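Local coordinates for DUF1254 domain-containing protein (Vibrio parahaemolyticus, PDB 3U07), which is of unknown function but combines DUF1254 and DUF1214 family regions and carries a signal sequence, consistent with export from the cytoplasm, at residues H368-G371 and D372-K376; L401-E405 and K406-A410; G226-G229 and N230-Q234. The protein carries 2 engineered substitutions. All coordinates share one frame; numbering follows the deposited sequence.

From the N terminus, interaction 3 (226-234) comes first: it forms the one-turn helix 228-231 and the bend into helix 233-239, shortly after helix 215-224. Interaction 1 (368-376) follows, closing a tight turn just after edge strand 369-371 of an antiparallel sheet. Interaction 2 (401-410) is last and turns the chain from strand 400-402 of a mixed sheet into strand 408-417, which belongs to the same antiparallel sheet as 369-371. The three lie in series, none enclosing or crossing another. Interactions 1 and 2 touch, L401 CD1 lying 3.6 Å from S369 N, whereas the centre of interaction 3 is about 44 Å from that of interaction 1.

Interaction 1. Residues H368-G371 and D372-K376; sequences HSRG and DRTMK
D372 begins the turn that brings T374 back to G371, while its carboxylate serves the neighbouring strand 347-354, OD1 accepting a hydrogen bond from the backbone N of W348. R373 follows with similar, near-helical backbone angles, and R373 NH1 hydrogen-bonds to G106 O. Together D372 and R373 are the central pair of a type I beta turn that leads the chain away from edge strand 369-371 of the antiparallel sheet. T374 closes it: T374 N donates to G371 O at 3.1 Å, approaching from above the carbonyl plane. The threonine hydroxyl adds a second link, since T374 OG1 accepts the N-H of G371 at 3.0 Å (152°). Set between its own backbone N and carbonyl carbon (chi1 58°), OG1 also lies over the centre of one face of the R370 guanidinium, 3.5 Å from R370 CZ. That flat group is held in its rotation by R370 NE, which donates almost straight (174°) to S369 O, and by NH1 bonding to P398 O. Selenomethionine M375 then turns inward, with its CG 3.5 Å from G371 O and its SE 4.1 Å from R370 CB; its flexible apolar chain suits a buried place against W348, Y383 and I385.

Interaction 2. Residues L401-E405 and K406-A410; sequences LPVPE and KPFYA
An inverse gamma turn centred on E405 brings P404 and K406 together, closed by a weak hydrogen bond from K406 N to P404 O (2.9 Å, 148°). The two residues also meet through their side chains: P404 CB lies 3.8 Å from K406 CG. From there the lysine runs extended, its apolar methylenes beginning beside the proline and its NZ reaching a salt bridge with D356, a division of labour that suits lysine to a partly exposed turn. E405, at the centre of the turn, is exposed, a place that suits a charged residue. The turn joins two sheets of the DUF1214 region, leading from strand 400-402 of the mixed sheet into strand 408-417 of the antiparallel one, and F408 packs between its two arms. A chi1 of 67° tucks the ring of F408 back over its own backbone, toward V403. There V403 CG2 lies over one face, offset toward the rim, making a CH-pi contact 3.7 Å from the F408 ring centroid and 16° off the normal. The valine torsion is far from staggered, so the modelled positions of both its methyls, and their closeness to the ring, deserve caution. P404 CG packs against F408 CB at 3.9 Å, and K406 O lies in plane at the ring edge. Outside the turn, M387 packs on V403 and I352 on P404.

Interaction 3. Residues G226-G229 and N230-Q234; sequences GSMG and NADKQ
S227 O is gripped by two backbone N-H groups: A231 N donates to it at 3.0 Å, in the carbonyl plane and nearly straight (163°), while N230 N bonds to S227 O weakly at the same distance but with a sharply bent angle. S227 occupies the N-cap position, yet its hydroxyl makes no capping bond. N230 folds against the same carbonyl, its CB 3.4 Å from S227 O, and is exposed, which suits its polar amide. The next bond, D232 N to M228 O at 2.8 Å, completes the single turn of helix 228-231; D232 then leaves helical backbone angles and precedes helix 233-239, so the chain bends between two short helices. The small methyl of A231 suits its place against D158 and R287. At the backbone angles of G226, just ahead, a CB would jam against the carbonyl O of the preceding residue, which calls for glycine. The side chains of M228, a selenomethionine, and D232 run side by side in the same direction, M228 CG lying 3.5 Å from D232 OD2. Placed beside its own backbone N (chi1 -71°), the buried carboxylate of D232 makes no capping bond to the helix that follows; instead OD1 forms a salt bridge with R287, and OD2 is hydrogen-bonded to the hydroxyl of Y36. Exposed K233 rests its CB 3.8 Å from G229 O, and its NZ pairs with D237 one turn further along helix 233-239.

Interaction 1. Residues H368-G371 and D372-K376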
loop_
_atom_site.group_PDB
_atom_site.type_symbol
_atom_site.label_atom_id
_atom_site.label_comp_id
_atom_site.label_asym_id
_atom_site.label_seq_id
_atom_site.Cartn_x
_atom_site.Cartn_y
_atom_site.Cartn_z
ATOM N N HIS A 368 2.527 -17.680 -13.667
ATOM C CA HIS A 368 2.627 -16.267 -13.988
ATOM C C HIS A 368 3.802 -15.570 -13.325
ATOM O O HIS A 368 4.048 -14.388 -13.571
ATOM C CB HIS A 368 1.321 -15.586 -13.586
ATOM C CG HIS A 368 0.106 -16.325 -14.053
ATOM N ND1 HIS A 368 -0.402 -16.193 -15.329
ATOM C CD2 HIS A 368 -0.646 -17.274 -13.446
ATOM C CE1 HIS A 368 -1.411 -17.032 -15.488
ATOM N NE2 HIS A 368 -1.578 -17.700 -14.361
ATOM N N SER A 369 4.529 -16.299 -12.488
ATOM C CA SER A 369 5.668 -15.717 -11.797
ATOM C C SER A 369 6.725 -16.761 -11.462
ATOM O O SER A 369 6.462 -17.962 -11.494
ATOM C CB SER A 369 5.200 -15.038 -10.508
ATOM O OG SER A 369 4.598 -15.983 -9.638
ATOM N N ARG A 370 7.927 -16.282 -11.165
ATOM C CA ARG A 370 9.054 -17.127 -10.782
ATOM C C ARG A 370 9.778 -16.349 -9.688
ATOM O O ARG A 370 9.749 -15.114 -9.680
ATOM C CB ARG A 370 10.003 -17.354 -11.959
ATOM C CG ARG A 370 9.494 -18.307 -13.032
ATOM C CD ARG A 370 9.498 -19.756 -12.553
ATOM N NE ARG A 370 8.295 -20.105 -11.804
ATOM C CZ ARG A 370 8.059 -21.310 -11.292
ATOM N NH1 ARG A 370 8.944 -22.286 -11.446
ATOM N NH2 ARG A 370 6.934 -21.541 -10.630
ATOM N N GLY A 371 10.424 -17.057 -8.771
ATOM C CA GLY A 371 11.122 -16.376 -7.696
ATOM C C GLY A 371 12.088 -17.300 -6.990
ATOM O O GLY A 371 12.292 -18.429 -7.434
ATOM N N ASP A 372 12.678 -16.839 -5.890
ATOM C CA ASP A 372 13.629 -17.663 -5.161
ATOM C C ASP A 372 12.979 -18.876 -4.500
ATOM O O ASP A 372 13.658 -19.852 -4.191
ATOM C CB ASP A 372 14.395 -16.824 -4.126
ATOM C CG ASP A 372 13.484 -16.133 -3.126
ATOM O OD1 ASP A 372 12.590 -15.374 -3.551
ATOM O OD2 ASP A 372 13.671 -16.345 -1.910
ATOM N N ARG A 373 11.666 -18.825 -4.300
ATOM C CA ARG A 373 10.943 -19.939 -3.691
ATOM C C ARG A 373 10.621 -21.030 -4.712
ATOM O O ARG A 373 10.220 -22.131 -4.337
ATOM C CB ARG A 373 9.632 -19.449 -3.059
ATOM C CG ARG A 373 9.812 -18.552 -1.846
ATOM C CD ARG A 373 10.308 -19.334 -0.634
ATOM N NE ARG A 373 9.257 -20.147 -0.023
ATOM C CZ ARG A 373 8.797 -19.969 1.213
ATOM N NH1 ARG A 373 9.295 -19.003 1.975
ATOM N NH2 ARG A 373 7.839 -20.755 1.688
ATOM N N THR A 374 10.798 -20.728 -5.996
ATOM C CA THR A 374 10.499 -21.699 -7.048
ATOM C C THR A 374 11.670 -22.000 -7.982
ATOM O O THR A 374 11.545 -22.817 -8.893
ATOM C CB THR A 374 9.293 -21.237 -7.897
ATOM O OG1 THR A 374 9.566 -19.951 -8.467
ATOM C CG2 THR A 374 8.040 -21.145 -7.035
HETATM N N MSE A 375 12.804 -21.344 -7.757
HETATM C CA MSE A 375 13.995 -21.569 -8.578
HETATM C C MSE A 375 15.234 -21.665 -7.701
HETATM O O MSE A 375 15.227 -21.229 -6.548
HETATM C CB MSE A 375 14.244 -20.412 -9.551
HETATM C CG MSE A 375 13.114 -20.010 -10.462
HETATM SE SE MSE A 375 13.827 -18.726 -11.737
HETATM C CE MSE A 375 14.007 -17.202 -10.588
ATOM N N LYS A 376 16.304 -22.222 -8.259
ATOM C CA LYS A 376 17.575 -22.329 -7.550
ATOM C C LYS A 376 18.679 -21.755 -8.436
ATOM O O LYS A 376 18.714 -21.997 -9.640
ATOM C CB LYS A 376 17.889 -23.785 -7.180
ATOM C CG LYS A 376 17.535 -24.145 -5.730
ATOM C CD LYS A 376 16.030 -24.222 -5.501
ATOM C CE LYS A 376 15.688 -24.521 -4.043
ATOM N NZ LYS A 376 15.785 -23.318 -3.166
#

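Interaction 2. Residues L401-E405 and K406-A410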
loop_
_atom_site.group_PDB
_atom_site.type_symbol
_atom_site.label_atom_id
_atom_site.label_comp_id
_atom_site.label_asym_id
_atom_site.label_seq_id
_atom_site.Cartn_x
_atom_site.Cartn_y
_atom_site.Cartn_z
ATOM N N LEU A 401 9.426 -19.280 -17.503
ATOM C CA LEU A 401 8.312 -18.401 -17.189
ATOM C C LEU A 401 7.544 -18.094 -18.464
ATOM O O LEU A 401 8.068 -17.454 -19.377
ATOM C CB LEU A 401 8.815 -17.102 -16.539
ATOM C CG LEU A 401 7.780 -16.031 -16.174
ATOM C CD1 LEU A 401 6.588 -16.650 -15.446
ATOM C CD2 LEU A 401 8.449 -14.972 -15.304
ATOM N N PRO A 402 6.291 -18.574 -18.552
ATOM C CA PRO A 402 5.433 -18.354 -19.716
ATOM C C PRO A 402 5.233 -16.864 -19.946
ATOM O O PRO A 402 5.197 -16.081 -19.000
ATOM C CB PRO A 402 4.128 -19.049 -19.322
ATOM C CG PRO A 402 4.591 -20.156 -18.440
ATOM C CD PRO A 402 5.618 -19.454 -17.578
ATOM N N VAL A 403 5.106 -16.482 -21.206
ATOM C CA VAL A 403 4.890 -15.097 -21.571
ATOM C C VAL A 403 3.848 -15.150 -22.689
ATOM O O VAL A 403 3.882 -16.045 -23.528
ATOM C CB VAL A 403 6.235 -14.458 -22.002
ATOM C CG1 VAL A 403 6.097 -13.712 -23.307
ATOM C CG2 VAL A 403 6.724 -13.537 -20.886
ATOM N N PRO A 404 2.894 -14.203 -22.701
ATOM C CA PRO A 404 1.839 -14.174 -23.720
ATOM C C PRO A 404 2.241 -13.737 -25.123
ATOM O O PRO A 404 3.269 -13.092 -25.316
ATOM C CB PRO A 404 0.815 -13.231 -23.109
ATOM C CG PRO A 404 1.686 -12.210 -22.465
ATOM C CD PRO A 404 2.761 -13.054 -21.788
ATOM N N GLU A 405 1.401 -14.099 -26.092
ATOM C CA GLU A 405 1.604 -13.760 -27.500
ATOM C C GLU A 405 1.159 -12.320 -27.754
ATOM O O GLU A 405 0.452 -12.040 -28.723
ATOM C CB GLU A 405 0.780 -14.692 -28.393
ATOM C CG GLU A 405 1.119 -16.165 -28.260
ATOM C CD GLU A 405 1.966 -16.675 -29.407
ATOM O OE1 GLU A 405 3.082 -16.153 -29.606
ATOM O OE2 GLU A 405 1.510 -17.602 -30.111
ATOM N N LYS A 406 1.578 -11.411 -26.882
ATOM C CA LYS A 406 1.221 -10.002 -27.001
ATOM C C LYS A 406 2.163 -9.157 -26.153
ATOM O O LYS A 406 3.016 -9.690 -25.451
ATOM C CB LYS A 406 -0.218 -9.793 -26.526
ATOM C CG LYS A 406 -0.506 -10.367 -25.143
ATOM C CD LYS A 406 -1.782 -9.780 -24.549
ATOM C CE LYS A 406 -2.131 -10.439 -23.219
ATOM N NZ LYS A 406 -3.355 -9.848 -22.609
ATOM N N PRO A 407 2.035 -7.825 -26.224
ATOM C CA PRO A 407 2.923 -6.993 -25.409
ATOM C C PRO A 407 2.686 -7.309 -23.933
ATOM O O PRO A 407 1.544 -7.475 -23.501
ATOM C CB PRO A 407 2.496 -5.575 -25.777
ATOM C CG PRO A 407 2.092 -5.721 -27.218
ATOM C CD PRO A 407 1.278 -6.999 -27.183
ATOM N N PHE A 408 3.765 -7.400 -23.165
ATOM C CA PHE A 408 3.664 -7.702 -21.746
ATOM C C PHE A 408 4.703 -6.908 -20.979
ATOM O O PHE A 408 5.602 -6.303 -21.567
ATOM C CB PHE A 408 3.902 -9.197 -21.512
ATOM C CG PHE A 408 5.317 -9.650 -21.815
ATOM C CD1 PHE A 408 6.296 -9.637 -20.825
ATOM C CD2 PHE A 408 5.665 -10.085 -23.097
ATOM C CE1 PHE A 408 7.602 -10.055 -21.100
ATOM C CE2 PHE A 408 6.965 -10.505 -23.384
ATOM C CZ PHE A 408 7.936 -10.491 -22.385
ATOM N N TYR A 409 4.557 -6.878 -19.660
ATOM C CA TYR A 409 5.539 -6.216 -18.824
ATOM C C TYR A 409 5.786 -7.126 -17.636
ATOM O O TYR A 409 4.967 -7.992 -17.322
ATOM C CB TYR A 409 5.083 -4.827 -18.366
ATOM C CG TYR A 409 3.787 -4.772 -17.591
ATOM C CD1 TYR A 409 2.560 -4.732 -18.251
ATOM C CD2 TYR A 409 3.790 -4.714 -16.194
ATOM C CE1 TYR A 409 1.367 -4.628 -17.541
ATOM C CE2 TYR A 409 2.603 -4.613 -15.471
ATOM C CZ TYR A 409 1.395 -4.569 -16.153
ATOM O OH TYR A 409 0.214 -4.470 -15.455
ATOM N N ALA A 410 6.931 -6.952 -16.995
ATOM C CA ALA A 410 7.278 -7.777 -15.856
ATOM C C ALA A 410 7.432 -6.903 -14.628
ATOM O O ALA A 410 8.012 -5.823 -14.699
ATOM C CB ALA A 410 8.586 -8.531 -16.134
#

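Interaction 3. Residues G226-G229 and N230-Q234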
loop_
_atom_site.group_PDB
_atom_site.type_symbol
_atom_site.label_atom_id
_atom_site.label_comp_id
_atom_site.label_asym_id
_atom_site.label_seq_id
_atom_site.Cartn_x
_atom_site.Cartn_y
_atom_site.Cartn_z
ATOM N N GLY A 226 -10.557 12.799 14.611
ATOM C CA GLY A 226 -9.347 12.244 15.183
ATOM C C GLY A 226 -8.387 13.275 15.749
ATOM O O GLY A 226 -8.772 14.401 16.068
ATOM N N SER A 227 -7.121 12.881 15.835
ATOM C CA SER A 227 -6.054 13.705 16.390
ATOM C C SER A 227 -5.136 14.329 15.347
ATOM O O SER A 227 -4.081 14.866 15.683
ATOM C CB SER A 227 -5.210 12.837 17.327
ATOM O OG SER A 227 -5.020 13.470 18.571
HETATM N N MSE A 228 -5.530 14.254 14.085
HETATM C CA MSE A 228 -4.716 14.788 13.001
HETATM C C MSE A 228 -4.375 16.272 13.151
HETATM O O MSE A 228 -3.300 16.709 12.741
HETATM C CB MSE A 228 -5.438 14.545 11.677
HETATM C CG MSE A 228 -4.543 14.338 10.487
HETATM SE SE MSE A 228 -5.521 13.328 9.174
HETATM C CE MSE A 228 -4.700 11.661 9.475
ATOM N N GLY A 229 -5.288 17.046 13.739
ATOM C CA GLY A 229 -5.059 18.485 13.897
ATOM C C GLY A 229 -3.772 18.709 14.674
ATOM O O GLY A 229 -2.941 19.606 14.374
ATOM N N ASN A 230 -3.622 17.875 15.669
ATOM C CA ASN A 230 -2.456 17.932 16.514
ATOM C C ASN A 230 -1.226 17.302 15.822
ATOM O O ASN A 230 -0.128 17.859 15.889
ATOM C CB ASN A 230 -2.809 17.210 17.771
ATOM C CG ASN A 230 -3.797 17.995 18.613
ATOM O OD1 ASN A 230 -3.828 19.227 18.555
ATOM N ND2 ASN A 230 -4.571 17.296 19.439
ATOM N N ALA A 231 -1.384 16.148 15.193
ATOM C CA ALA A 231 -0.208 15.571 14.558
ATOM C C ALA A 231 0.304 16.422 13.361
ATOM O O ALA A 231 1.482 16.358 13.000
ATOM C CB ALA A 231 -0.500 14.183 14.122
ATOM N N ASP A 232 -0.580 17.198 12.734
ATOM C CA ASP A 232 -0.197 18.012 11.572
ATOM C C ASP A 232 -0.083 19.495 11.883
ATOM O O ASP A 232 -0.075 20.321 10.971
ATOM C CB ASP A 232 -1.218 17.866 10.440
ATOM C CG ASP A 232 -1.175 16.515 9.771
ATOM O OD1 ASP A 232 -0.230 15.740 10.033
ATOM O OD2 ASP A 232 -2.090 16.232 8.968
ATOM N N LYS A 233 0.007 19.835 13.161
ATOM C CA LYS A 233 0.079 21.229 13.570
ATOM C C LYS A 233 1.076 22.068 12.785
ATOM O O LYS A 233 0.766 23.191 12.391
ATOM C CB LYS A 233 0.387 21.326 15.067
ATOM C CG LYS A 233 0.428 22.754 15.578
ATOM C CD LYS A 233 0.600 22.815 17.086
ATOM C CE LYS A 233 0.880 24.242 17.536
ATOM N NZ LYS A 233 -0.165 25.194 17.066
ATOM N N GLN A 234 2.269 21.534 12.555
ATOM C CA GLN A 234 3.279 22.283 11.819
ATOM C C GLN A 234 2.749 22.702 10.448
ATOM O O GLN A 234 3.037 23.800 9.971
ATOM C CB GLN A 234 4.565 21.461 11.660
ATOM C CG GLN A 234 4.403 20.187 10.854
ATOM C CD GLN A 234 3.851 19.032 11.670
ATOM O OE1 GLN A 234 3.223 19.226 12.714
ATOM N NE2 GLN A 234 4.073 17.816 11.185
#